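Maltose-binding protein MalE1 (PDB 6DTU) binds maltotetraose in the cleft between its two lobes and probably serves as the solute-binding component of a maltose-type sugar transport system. Local coordinates at residues K4-C9 with Q54-V60; F46-P51 with N72-E76; N93-Y97 with P332-Q336; F161-G167 with G188-V193; P230-K234 with L297-R301. One frame throughout, in Å; residues are numbered along the deposited sequence.

Contact 1 of 5, residues K4-C9 with Q54-V60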
# COMPACT_ATOMS: atom_id res chain seq x y z
N LYS A 4 -25.15 4.82 15.63
CA LYS A 4 -24.14 3.82 15.32
C LYS A 4 -23.20 4.34 14.25
O LYS A 4 -23.63 4.98 13.29
CB LYS A 4 -24.82 2.55 14.79
CG LYS A 4 -23.91 1.41 14.45
CD LYS A 4 -24.77 0.23 14.00
CE LYS A 4 -23.98 -0.95 13.64
NZ LYS A 4 -24.91 -2.09 13.42
N LEU A 5 -21.91 4.05 14.42
CA LEU A 5 -20.90 4.23 13.38
C LEU A 5 -20.35 2.88 12.96
O LEU A 5 -19.88 2.10 13.81
CB LEU A 5 -19.74 5.09 13.87
CG LEU A 5 -20.06 6.54 14.25
CD1 LEU A 5 -18.83 7.21 14.79
CD2 LEU A 5 -20.65 7.28 13.05
N THR A 6 -20.40 2.61 11.67
CA THR A 6 -19.84 1.41 11.08
C THR A 6 -18.59 1.76 10.29
O THR A 6 -18.59 2.73 9.51
CB THR A 6 -20.87 0.73 10.19
OG1 THR A 6 -22.00 0.38 11.00
CG2 THR A 6 -20.27 -0.55 9.59
N ILE A 7 -17.53 0.99 10.49
CA ILE A 7 -16.24 1.19 9.84
C ILE A 7 -15.93 -0.05 9.03
O ILE A 7 -16.05 -1.17 9.55
CB ILE A 7 -15.14 1.34 10.91
CG1 ILE A 7 -15.48 2.47 11.88
CG2 ILE A 7 -13.77 1.55 10.26
CD1 ILE A 7 -14.59 2.48 13.12
N TRP A 8 -15.48 0.13 7.79
CA TRP A 8 -14.90 -0.94 6.98
C TRP A 8 -13.39 -0.77 6.98
O TRP A 8 -12.88 0.32 6.71
CB TRP A 8 -15.38 -0.90 5.52
CG TRP A 8 -16.80 -1.22 5.30
CD1 TRP A 8 -17.70 -1.72 6.23
CD2 TRP A 8 -17.52 -1.09 4.08
NE1 TRP A 8 -18.93 -1.89 5.65
CE2 TRP A 8 -18.84 -1.53 4.32
CE3 TRP A 8 -17.17 -0.68 2.78
CZ2 TRP A 8 -19.83 -1.54 3.33
CZ3 TRP A 8 -18.15 -0.68 1.79
CH2 TRP A 8 -19.46 -1.12 2.07
N CYS A 9 -12.68 -1.84 7.28
CA CYS A 9 -11.23 -1.79 7.25
C CYS A 9 -10.71 -3.17 6.92
O CYS A 9 -11.43 -4.17 7.02
CB CYS A 9 -10.63 -1.27 8.56
SG CYS A 9 -10.94 -2.32 9.99
N GLN A 54 -26.08 1.87 1.75
CA GLN A 54 -25.55 0.71 2.45
C GLN A 54 -24.05 0.77 2.67
O GLN A 54 -23.46 -0.24 3.08
CB GLN A 54 -25.91 -0.59 1.73
CG GLN A 54 -27.41 -0.81 1.63
CD GLN A 54 -27.80 -2.24 1.27
OE1 GLN A 54 -27.08 -2.95 0.58
NE2 GLN A 54 -28.98 -2.65 1.74
N GLY A 55 -23.41 1.90 2.42
CA GLY A 55 -21.99 2.02 2.70
C GLY A 55 -21.70 2.29 4.17
O GLY A 55 -22.50 2.88 4.90
N ALA A 56 -20.52 1.86 4.61
CA ALA A 56 -20.08 2.16 5.97
C ALA A 56 -20.02 3.67 6.18
O ALA A 56 -19.89 4.45 5.23
CB ALA A 56 -18.68 1.60 6.20
N ASP A 57 -20.13 4.10 7.44
CA ASP A 57 -19.98 5.52 7.73
C ASP A 57 -18.55 5.99 7.56
O ASP A 57 -18.32 7.16 7.23
CB ASP A 57 -20.46 5.81 9.15
CG ASP A 57 -21.86 5.27 9.39
OD1 ASP A 57 -22.82 5.89 8.90
OD2 ASP A 57 -22.03 4.21 10.04
N ILE A 58 -17.58 5.11 7.82
CA ILE A 58 -16.16 5.42 7.74
C ILE A 58 -15.47 4.26 7.04
O ILE A 58 -15.74 3.10 7.34
CB ILE A 58 -15.60 5.57 9.17
CG1 ILE A 58 -16.21 6.79 9.87
CG2 ILE A 58 -14.08 5.65 9.17
CD1 ILE A 58 -15.88 6.86 11.37
N ILE A 59 -14.58 4.57 6.09
CA ILE A 59 -13.76 3.54 5.46
C ILE A 59 -12.30 3.86 5.72
O ILE A 59 -11.90 5.02 5.81
CB ILE A 59 -14.06 3.33 3.94
CG1 ILE A 59 -13.77 4.62 3.15
CG2 ILE A 59 -15.48 2.83 3.75
CD1 ILE A 59 -13.86 4.44 1.64
N VAL A 60 -11.50 2.81 5.84
CA VAL A 60 -10.07 2.94 6.08
C VAL A 60 -9.35 2.41 4.85
O VAL A 60 -9.60 1.29 4.42
CB VAL A 60 -9.64 2.19 7.35
CG1 VAL A 60 -8.16 2.38 7.60
CG2 VAL A 60 -10.49 2.59 8.57
O HOH W 1 -24.38 3.50 11.16
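Strand 4-9 and strand 58-60 run side by side in parallel, their axes 4.7 Å apart and their directions 19° apart. Three backbone hydrogen bonds join them: Ile58 N to Thr6 O (3.1 Å), Trp8 N to Ile58 O (3.0 Å) and Val60 N to Trp8 O (3.0 Å). Ahead of this pairing, residues 54-57 arrive as a loop, and here a side chain takes over the backbone's role: Asp57 OD2 accepts a hydrogen bond from Thr6 N (2.8 Å) and, through a water, also reaches Lys4 O. The other carboxylate oxygen, OD1, is held by Ser272 and Asn274. Ile7 and Ile58 project from one face of the sheet, where Ile7 CG1 lies 4.1 Å from Ile58 CB and Ile7 CG2 meets Val60 CG2 at 3.8 Å. On the other face the Trp8 indole lies back over the incoming loop; Ala56 CB sits 3.4 Å from the centroid of its five-membered ring in a CH-pi contact, and Ile59 CG2 is 4.0 Å from Trp8 CE3. The pair belongs to the parallel part of the N-terminal lobe's sheet, with strand 31-36 along the other edge of strand 4-9. Helix 39-49 covers the Trp8 face, and helix 275-286 packs against Leu5 and Ile58.

Contact 2 of 5, residues F46-P51 with N72-E76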
# COMPACT_ATOMS: atom_id res chain seq x y z
N PHE A 46 -17.54 -0.01 -1.73
CA PHE A 46 -18.05 1.31 -1.35
C PHE A 46 -18.67 2.02 -2.55
O PHE A 46 -19.71 2.66 -2.43
CB PHE A 46 -16.90 2.11 -0.74
CG PHE A 46 -17.34 3.38 -0.09
CD1 PHE A 46 -18.02 3.35 1.12
CD2 PHE A 46 -17.05 4.60 -0.68
CE1 PHE A 46 -18.42 4.52 1.73
CE2 PHE A 46 -17.46 5.77 -0.07
CZ PHE A 46 -18.14 5.72 1.14
N LEU A 47 -18.04 1.90 -3.72
CA LEU A 47 -18.63 2.48 -4.93
C LEU A 47 -20.01 1.91 -5.18
O LEU A 47 -20.91 2.62 -5.64
CB LEU A 47 -17.72 2.21 -6.13
CG LEU A 47 -16.42 3.03 -6.18
CD1 LEU A 47 -15.44 2.40 -7.19
CD2 LEU A 47 -16.75 4.42 -6.58
N THR A 48 -20.20 0.62 -4.90
CA THR A 48 -21.50 0.00 -5.12
C THR A 48 -22.48 0.37 -4.00
O THR A 48 -23.62 0.74 -4.27
CB THR A 48 -21.34 -1.52 -5.18
OG1 THR A 48 -20.51 -1.89 -6.29
CG2 THR A 48 -22.70 -2.19 -5.34
N ALA A 49 -22.04 0.26 -2.74
CA ALA A 49 -22.98 0.35 -1.62
C ALA A 49 -23.29 1.79 -1.21
O ALA A 49 -24.39 2.08 -0.73
CB ALA A 49 -22.44 -0.43 -0.42
N ALA A 50 -22.33 2.71 -1.33
CA ALA A 50 -22.57 4.06 -0.83
C ALA A 50 -23.76 4.74 -1.48
O ALA A 50 -24.61 5.28 -0.75
CB ALA A 50 -21.29 4.90 -0.84
N PRO A 51 -23.91 4.75 -2.81
CA PRO A 51 -25.13 5.34 -3.41
C PRO A 51 -26.42 4.62 -3.02
O PRO A 51 -27.50 5.20 -3.16
CB PRO A 51 -24.86 5.22 -4.91
CG PRO A 51 -23.40 5.05 -5.06
CD PRO A 51 -22.96 4.29 -3.83
N ASN A 72 -16.73 11.75 -7.40
CA ASN A 72 -18.01 11.06 -7.43
C ASN A 72 -18.93 11.49 -6.29
O ASN A 72 -20.06 10.98 -6.20
CB ASN A 72 -17.82 9.54 -7.36
CG ASN A 72 -17.04 8.95 -8.54
OD1 ASN A 72 -16.87 9.59 -9.57
ND2 ASN A 72 -16.57 7.72 -8.37
N GLY A 73 -18.47 12.38 -5.42
CA GLY A 73 -19.28 12.86 -4.32
C GLY A 73 -19.55 11.84 -3.22
O GLY A 73 -20.55 11.95 -2.51
N LEU A 74 -18.65 10.87 -3.04
CA LEU A 74 -18.91 9.78 -2.10
C LEU A 74 -18.21 9.91 -0.75
O LEU A 74 -18.63 9.24 0.18
CB LEU A 74 -18.53 8.44 -2.72
CG LEU A 74 -19.35 8.01 -3.93
CD1 LEU A 74 -18.89 6.64 -4.34
CD2 LEU A 74 -20.84 7.97 -3.58
N ILE A 75 -17.16 10.70 -0.63
CA ILE A 75 -16.49 10.93 0.65
C ILE A 75 -16.60 12.41 0.98
O ILE A 75 -16.63 13.26 0.09
CB ILE A 75 -15.03 10.41 0.74
CG1 ILE A 75 -14.20 10.93 -0.44
CG2 ILE A 75 -15.00 8.89 0.85
CD1 ILE A 75 -12.72 10.61 -0.34
N GLU A 76 -16.71 12.70 2.29
CA GLU A 76 -17.09 14.00 2.81
C GLU A 76 -15.85 14.85 3.11
O GLU A 76 -14.89 14.35 3.71
CB GLU A 76 -17.88 13.80 4.09
CG GLU A 76 -18.40 15.06 4.75
CD GLU A 76 -19.54 15.73 3.98
OE1 GLU A 76 -20.06 15.12 3.02
OE2 GLU A 76 -19.95 16.85 4.38
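Leu74 supplies most of this apolar contact. Its m,t rotamer carries the side chain in among the residues at the end of helix 39-49: CD1 lies 3.8 Å from Leu47 CD2, while CD2 lies 4.1 Å from Ala50 CB and 4.2 Å from Pro51 CG. The CA-to-CB bond of Leu47, also m,t, runs sideways to residues 72-76, but its end comes nearer and touches Asn72 as well, with CD2 3.8 Å from Asn72 ND2. Phe46 points its CA-to-CB bond toward the loop, and with chi1 at t its CE2 meets Leu74 CB at 3.9 Å and Ile75 CG2 at 4.1 Å; Leu74 O lies at the ring edge. No hydrogen bond crosses between the segments. The approach of Leu74 follows a Schellman motif, in which Gly73, at positive phi, ends helix 66-71 and turns the chain. Leu74 and Glu76 then bond through their backbones to Ala270 and Val268, alongside the end of strand 260-268 and the residues after it. Leu69 of helix 66-71 packs on Phe46, Leu47 and Ile75, and Trp8 of strand 4-9 touches Phe46 and Ala49 of helix 39-49.

Contact 3 of 5, residues N93-Y97 with P332-Q336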
# COMPACT_ATOMS: atom_id res chain seq x y z
N ASN A 93 -1.95 16.29 2.57
CA ASN A 93 -2.10 16.60 1.16
C ASN A 93 -2.34 15.34 0.34
O ASN A 93 -3.05 15.41 -0.68
CB ASN A 93 -0.89 17.38 0.63
CG ASN A 93 -0.82 18.80 1.20
OD1 ASN A 93 -1.83 19.39 1.60
ND2 ASN A 93 0.40 19.36 1.23
N ALA A 94 -1.80 14.19 0.76
CA ALA A 94 -2.10 12.93 0.07
C ALA A 94 -3.59 12.62 0.15
O ALA A 94 -4.14 12.03 -0.78
CB ALA A 94 -1.29 11.76 0.63
N PHE A 95 -4.24 13.07 1.22
CA PHE A 95 -5.67 12.87 1.40
C PHE A 95 -6.49 14.09 1.02
O PHE A 95 -7.67 14.18 1.37
CB PHE A 95 -5.97 12.43 2.83
CG PHE A 95 -5.90 10.95 2.96
CD1 PHE A 95 -7.01 10.18 2.65
CD2 PHE A 95 -4.74 10.32 3.39
CE1 PHE A 95 -6.97 8.81 2.74
CE2 PHE A 95 -4.67 8.92 3.48
CZ PHE A 95 -5.81 8.16 3.15
N SER A 96 -5.90 15.01 0.27
CA SER A 96 -6.57 16.22 -0.18
C SER A 96 -6.77 16.21 -1.69
O SER A 96 -5.96 15.65 -2.43
CB SER A 96 -5.75 17.43 0.24
OG SER A 96 -5.71 17.51 1.67
N TYR A 97 -7.86 16.83 -2.13
CA TYR A 97 -8.15 16.90 -3.56
C TYR A 97 -9.05 18.10 -3.82
O TYR A 97 -9.99 18.35 -3.06
CB TYR A 97 -8.84 15.61 -4.04
CG TYR A 97 -9.08 15.58 -5.54
CD1 TYR A 97 -8.10 15.12 -6.41
CD2 TYR A 97 -10.27 16.05 -6.08
CE1 TYR A 97 -8.31 15.11 -7.78
CE2 TYR A 97 -10.48 16.05 -7.43
CZ TYR A 97 -9.52 15.58 -8.28
OH TYR A 97 -9.76 15.59 -9.63
N PRO A 332 -0.32 8.44 -7.27
CA PRO A 332 -1.27 9.51 -7.59
C PRO A 332 -2.59 9.30 -6.87
O PRO A 332 -3.01 8.17 -6.61
CB PRO A 332 -1.47 9.38 -9.09
CG PRO A 332 -0.26 8.71 -9.58
CD PRO A 332 0.17 7.77 -8.49
N ASN A 333 -3.28 10.40 -6.58
CA ASN A 333 -4.63 10.29 -6.05
C ASN A 333 -5.67 10.81 -7.02
O ASN A 333 -6.85 10.89 -6.66
CB ASN A 333 -4.77 10.91 -4.65
CG ASN A 333 -4.87 12.43 -4.66
OD1 ASN A 333 -4.78 13.09 -5.69
ND2 ASN A 333 -5.07 13.00 -3.47
N VAL A 334 -5.28 11.12 -8.25
CA VAL A 334 -6.20 11.67 -9.25
C VAL A 334 -7.24 10.62 -9.61
O VAL A 334 -6.97 9.42 -9.46
CB VAL A 334 -5.42 12.21 -10.46
CG1 VAL A 334 -4.52 13.34 -10.00
CG2 VAL A 334 -4.63 11.10 -11.14
N PRO A 335 -8.44 11.00 -10.07
CA PRO A 335 -9.45 9.97 -10.40
C PRO A 335 -8.97 8.98 -11.44
O PRO A 335 -9.43 7.84 -11.45
CB PRO A 335 -10.64 10.77 -10.93
CG PRO A 335 -10.44 12.14 -10.39
CD PRO A 335 -8.97 12.36 -10.24
N GLN A 336 -8.06 9.41 -12.31
CA GLN A 336 -7.56 8.59 -13.40
C GLN A 336 -6.69 7.42 -12.94
O GLN A 336 -6.35 6.56 -13.76
CB GLN A 336 -6.79 9.46 -14.42
CG GLN A 336 -7.67 10.45 -15.18
CD GLN A 336 -7.90 11.75 -14.44
OE1 GLN A 336 -7.33 11.99 -13.37
NE2 GLN A 336 -8.74 12.61 -15.01
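This is a side-chain-to-backbone tie at the surface, joining the turn between helix 89-94 and strand 96-97 to the loop that runs from strand 329-330 toward helix 341-352, 235 residues further along the chain. One amide does the polar work: Asn333 ND2 donates to Ala94 O and to Ser96 O, both at 3.0 Å. These two carbonyls flank Phe95, the first residue to leave helical geometry, and the turn is also closed by its own bond from Ser96 N to Asn93 O (3.0 Å). The p rotamer of Asn333 points the amide into the turn. Beside it the t rotamer of Tyr97 extends the phenol along the loop, with Asn333 OD1 at the ring edge, 4.0 Å from Tyr97 CD1. Further out, Tyr97 CE1 packs on Pro335 CD at 3.7 Å, and Tyr97 OH lies 3.4 Å from the same carbon. Val71 of helix 66-71 lies against both Tyr97 and Pro335, whereas Phe170 of strand 168-173 packs on Pro332, Val334 and Gln336. An asparagine amide bonding the carbonyls on either side of a helix-to-strand turn is a side-chain-to-backbone link; here it joins the turn to a loop distant in sequence within the two-lobed, periplasmic binding protein fold.

Contact 4 of 5, residues F161-G167 with G188-V193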
# COMPACT_ATOMS: atom_id res chain seq x y z
N PHE A 161 10.61 -1.80 -9.62
CA PHE A 161 11.49 -2.05 -10.77
C PHE A 161 11.17 -1.11 -11.92
O PHE A 161 12.08 -0.57 -12.56
CB PHE A 161 11.31 -3.48 -11.29
CG PHE A 161 11.67 -4.57 -10.31
CD1 PHE A 161 12.46 -4.34 -9.19
CD2 PHE A 161 11.20 -5.86 -10.54
CE1 PHE A 161 12.77 -5.37 -8.33
CE2 PHE A 161 11.51 -6.89 -9.68
CZ PHE A 161 12.28 -6.65 -8.57
N ILE A 162 9.88 -0.95 -12.20
CA ILE A 162 9.43 -0.08 -13.28
C ILE A 162 9.90 1.35 -13.05
O ILE A 162 10.45 2.00 -13.95
CB ILE A 162 7.89 -0.18 -13.38
CG1 ILE A 162 7.50 -1.58 -13.89
CG2 ILE A 162 7.29 0.97 -14.21
CD1 ILE A 162 6.05 -1.89 -13.75
N PHE A 163 9.67 1.88 -11.84
CA PHE A 163 10.05 3.25 -11.56
C PHE A 163 11.56 3.41 -11.41
O PHE A 163 12.11 4.44 -11.79
CB PHE A 163 9.34 3.75 -10.30
CG PHE A 163 7.83 3.74 -10.40
CD1 PHE A 163 7.18 3.85 -11.62
CD2 PHE A 163 7.06 3.64 -9.25
CE1 PHE A 163 5.80 3.83 -11.69
CE2 PHE A 163 5.70 3.64 -9.30
CZ PHE A 163 5.06 3.73 -10.53
N GLY A 164 12.23 2.40 -10.87
CA GLY A 164 13.67 2.51 -10.71
C GLY A 164 14.38 2.77 -12.02
O GLY A 164 15.34 3.55 -12.08
N TYR A 165 13.90 2.16 -13.10
CA TYR A 165 14.54 2.34 -14.39
C TYR A 165 14.00 3.54 -15.17
O TYR A 165 14.49 3.81 -16.28
CB TYR A 165 14.43 1.06 -15.22
CG TYR A 165 15.47 0.00 -14.90
CD1 TYR A 165 16.82 0.24 -15.12
CD2 TYR A 165 15.10 -1.24 -14.40
CE1 TYR A 165 17.78 -0.72 -14.84
CE2 TYR A 165 16.06 -2.21 -14.11
CZ TYR A 165 17.39 -1.94 -14.34
OH TYR A 165 18.37 -2.87 -14.06
N GLY A 166 13.02 4.27 -14.64
CA GLY A 166 12.54 5.46 -15.31
C GLY A 166 11.12 5.40 -15.85
O GLY A 166 10.70 6.34 -16.53
N GLY A 167 10.40 4.32 -15.61
CA GLY A 167 8.98 4.32 -15.91
C GLY A 167 8.25 5.28 -14.99
O GLY A 167 8.77 5.71 -13.97
N GLY A 188 12.23 2.60 -19.80
CA GLY A 188 12.49 2.25 -18.42
C GLY A 188 11.50 1.24 -17.88
O GLY A 188 11.88 0.30 -17.18
N ALA A 189 10.21 1.42 -18.19
CA ALA A 189 9.22 0.44 -17.75
C ALA A 189 9.53 -0.92 -18.35
O ALA A 189 9.42 -1.95 -17.67
CB ALA A 189 7.83 0.89 -18.19
N ILE A 190 9.95 -0.93 -19.61
CA ILE A 190 10.27 -2.18 -20.28
C ILE A 190 11.45 -2.86 -19.62
O ILE A 190 11.43 -4.07 -19.38
CB ILE A 190 10.49 -1.93 -21.78
CG1 ILE A 190 9.16 -1.59 -22.44
CG2 ILE A 190 11.16 -3.15 -22.43
CD1 ILE A 190 9.26 -1.08 -23.87
N LYS A 191 12.49 -2.09 -19.27
CA LYS A 191 13.65 -2.67 -18.61
C LYS A 191 13.28 -3.21 -17.23
O LYS A 191 13.76 -4.28 -16.82
CB LYS A 191 14.75 -1.61 -18.50
CG LYS A 191 16.11 -2.18 -18.12
CD LYS A 191 17.24 -1.22 -18.49
CE LYS A 191 18.60 -1.90 -18.34
NZ LYS A 191 19.69 -0.89 -18.23
N GLY A 192 12.40 -2.51 -16.52
CA GLY A 192 11.97 -2.99 -15.21
C GLY A 192 11.15 -4.26 -15.29
O GLY A 192 11.30 -5.16 -14.46
N VAL A 193 10.24 -4.34 -16.26
CA VAL A 193 9.46 -5.57 -16.39
C VAL A 193 10.31 -6.69 -16.98
O VAL A 193 10.06 -7.88 -16.72
CB VAL A 193 8.18 -5.29 -17.21
CG1 VAL A 193 7.35 -6.55 -17.42
CG2 VAL A 193 7.31 -4.24 -16.49
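At Phe161 the backbone itself makes the contact: its O lies 3.6 Å from Gly192 CA, a CA-H...O approach. Ile162 follows with its CG2 4.0 Å from Ala189 CB and its CG1 3.7 Å from Val193 CG2. Ile162 CA is just 4.3 Å from Gly192 CA. Any beta carbon on Gly192 would clash with the backbone of Phe161 and Ile162. Tyr165 turns its ring toward helix 187-201 and takes Lys191 over one face, CG 3.7 Å from the ring centroid in a CH-pi contact; Tyr165 OH and Lys191 NZ both reach Glu252. Gly166, at positive phi, ends helix 155-164 in a Schellman motif with bonds from Gly166 N to Phe163 O and Gly167 N to Ile162 O. Gly188 fits against this turn, its CA 3.3 Å from Tyr165 O, and Gly167 CA comes within 4.3 Å of Ala189 CA. Asn186 bridges the two parts by bonding Gly166 O and Ala189 N. Strands 168-173, 176-178 and 181-183 form the small antiparallel sheet between the two helices in sequence, while helices 341-352 and 358-374 pack on Val193.

Contact 5 of 5, residues P230-K234 with L297-R301. With GLC (alpha-D-glucopyranose), chain C; GLC (alpha-D-glucopyranose), chain B.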
# COMPACT_ATOMS: atom_id res chain seq x y z
N PRO A 230 4.96 -2.69 5.49
CA PRO A 230 4.99 -2.75 6.95
C PRO A 230 3.71 -3.29 7.57
O PRO A 230 3.72 -3.68 8.74
CB PRO A 230 5.27 -1.29 7.35
CG PRO A 230 4.69 -0.48 6.20
CD PRO A 230 4.96 -1.32 4.96
N TRP A 231 2.61 -3.30 6.81
CA TRP A 231 1.38 -3.93 7.26
C TRP A 231 1.56 -5.42 7.53
O TRP A 231 0.71 -6.01 8.19
CB TRP A 231 0.31 -3.78 6.17
CG TRP A 231 0.74 -4.25 4.80
CD1 TRP A 231 0.73 -5.54 4.35
CD2 TRP A 231 1.26 -3.45 3.73
NE1 TRP A 231 1.19 -5.59 3.06
CE2 TRP A 231 1.54 -4.33 2.66
CE3 TRP A 231 1.54 -2.09 3.58
CZ2 TRP A 231 2.07 -3.88 1.43
CZ3 TRP A 231 2.05 -1.65 2.37
CH2 TRP A 231 2.33 -2.54 1.32
N ALA A 232 2.62 -6.04 7.03
CA ALA A 232 2.78 -7.48 7.16
C ALA A 232 3.60 -7.90 8.37
O ALA A 232 3.58 -9.09 8.72
CB ALA A 232 3.40 -8.05 5.88
N ILE A 233 4.27 -6.96 9.04
CA ILE A 233 5.33 -7.26 9.98
C ILE A 233 4.81 -7.80 11.30
O ILE A 233 5.41 -8.71 11.89
CB ILE A 233 6.16 -5.98 10.18
CG1 ILE A 233 7.03 -5.74 8.95
CG2 ILE A 233 6.91 -6.00 11.51
CD1 ILE A 233 7.96 -6.83 8.66
N LYS A 234 3.72 -7.24 11.83
CA LYS A 234 3.22 -7.69 13.12
C LYS A 234 2.88 -9.17 13.09
O LYS A 234 3.22 -9.92 14.01
CB LYS A 234 2.00 -6.89 13.56
CG LYS A 234 1.55 -7.28 14.97
CD LYS A 234 0.38 -6.45 15.45
CE LYS A 234 0.16 -6.61 16.95
NZ LYS A 234 -0.03 -8.03 17.38
N LEU A 297 0.82 0.83 17.38
CA LEU A 297 1.17 -0.40 18.10
C LEU A 297 0.37 -1.59 17.60
O LEU A 297 0.88 -2.71 17.58
CB LEU A 297 0.98 -0.19 19.60
CG LEU A 297 1.99 0.79 20.19
CD1 LEU A 297 1.65 1.04 21.65
CD2 LEU A 297 3.41 0.25 20.05
N GLY A 298 -0.89 -1.36 17.20
CA GLY A 298 -1.71 -2.42 16.65
C GLY A 298 -1.49 -2.70 15.18
O GLY A 298 -1.77 -3.81 14.73
N ASP A 299 -0.94 -1.73 14.44
CA ASP A 299 -0.80 -1.84 12.99
C ASP A 299 0.42 -1.00 12.62
O ASP A 299 0.28 0.13 12.12
CB ASP A 299 -2.07 -1.31 12.30
CG ASP A 299 -1.98 -1.30 10.80
OD1 ASP A 299 -1.05 -1.90 10.23
OD2 ASP A 299 -2.88 -0.68 10.16
N PRO A 300 1.63 -1.51 12.83
CA PRO A 300 2.83 -0.66 12.77
C PRO A 300 3.30 -0.35 11.36
O PRO A 300 3.86 -1.21 10.66
CB PRO A 300 3.87 -1.44 13.58
CG PRO A 300 3.46 -2.86 13.44
CD PRO A 300 1.94 -2.86 13.39
N ARG A 301 3.11 0.90 10.94
CA ARG A 301 3.64 1.42 9.68
C ARG A 301 4.52 2.65 9.98
O ARG A 301 5.31 2.60 10.93
CB ARG A 301 2.50 1.68 8.68
CG ARG A 301 1.58 0.46 8.59
CD ARG A 301 0.45 0.60 7.58
NE ARG A 301 -0.59 -0.41 7.82
CZ ARG A 301 -1.42 -0.89 6.90
NH1 ARG A 301 -1.34 -0.50 5.61
NH2 ARG A 301 -2.35 -1.77 7.28
C1 GLC C . -3.73 -5.38 4.22
C2 GLC C . -3.25 -4.00 4.41
C3 GLC C . -3.24 -3.23 3.15
C4 GLC C . -2.41 -3.92 2.11
C5 GLC C . -2.98 -5.33 1.82
C6 GLC C . -2.16 -6.12 1.01
O1 GLC C . -5.07 -5.37 3.84
O2 GLC C . -4.14 -3.37 5.39
O3 GLC C . -2.68 -1.90 3.47
O4 GLC C . -2.43 -3.14 0.88
O5 GLC C . -2.97 -6.05 3.18
O6 GLC C . -2.85 -7.33 0.69
C1 GLC B . -1.13 -2.84 0.45
C2 GLC B . -1.03 -1.38 0.23
C3 GLC B . -2.04 -0.90 -0.71
C4 GLC B . -1.91 -1.61 -2.05
C5 GLC B . -1.98 -3.16 -1.88
C6 GLC B . -1.61 -3.86 -3.08
O2 GLC B . -1.31 -0.74 1.51
O3 GLC B . -1.84 0.53 -1.00
O4 GLC B . -3.05 -1.25 -2.91
O5 GLC B . -0.93 -3.52 -0.83
O6 GLC B . -1.99 -5.22 -2.94
O HOH W 2 -0.35 -4.55 10.71
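Trp231 spreads its indole under the bound maltotetraose, with C1 of one glucose (chain B) and C4 of the next (chain C) over one ring face; Trp231 CZ2 comes within 3.5 Å of that C1. Its CB also lies over a face of the Arg301 guanidinium, 3.4 Å from Arg301 CZ. Edge-on, the same guanidinium reaches the chain C glucose, NH1 donating to O3 (2.9 Å) and NH2 to O2 (3.1 Å). Arg301 is held in place by a salt bridge from NE to Asp299 OD1 (2.9 Å) and another to Glu109, while Asp299 OD2 bonds Tyr106. A water links Trp231 O to Asp299 OD1. Away from the sugar, Pro230 CG meets Arg301 CB at 4.0 Å, and Lys234 lies along the other segment, its CB 4.0 Å from Pro300 CD and its CD 3.5 Å from Gly298 O; its NZ pairs with Asp238. An aromatic ring beneath the sugar's apolar surface and charged side chains bonding its hydroxyls are characteristic of the sugar sites of maltose-binding proteins.

Overall arrangement
Contacts 1 and 2 form one continuous region of the N-terminal lobe, their centres 11 Å apart: Trp8 and Ile59 of contact 1 pack on Phe46 of contact 2, and their segments alternate along the chain. Contact 3, with its centre 16 Å from that of contact 2, reaches the same sheet as contact 1. The loop it closes spans both contact 4 and contact 5. Contact 4 stands apart, its centre 37 Å from that of contact 1 and across the chain's centre. Contact 5 alone contributes pocket residues, Trp231 and Arg301. The others stand back from the glucose units: side chains of Val60 and Leu47 are about 7 Å away, Asn333 about 10 Å and Ile162 about 12 Å.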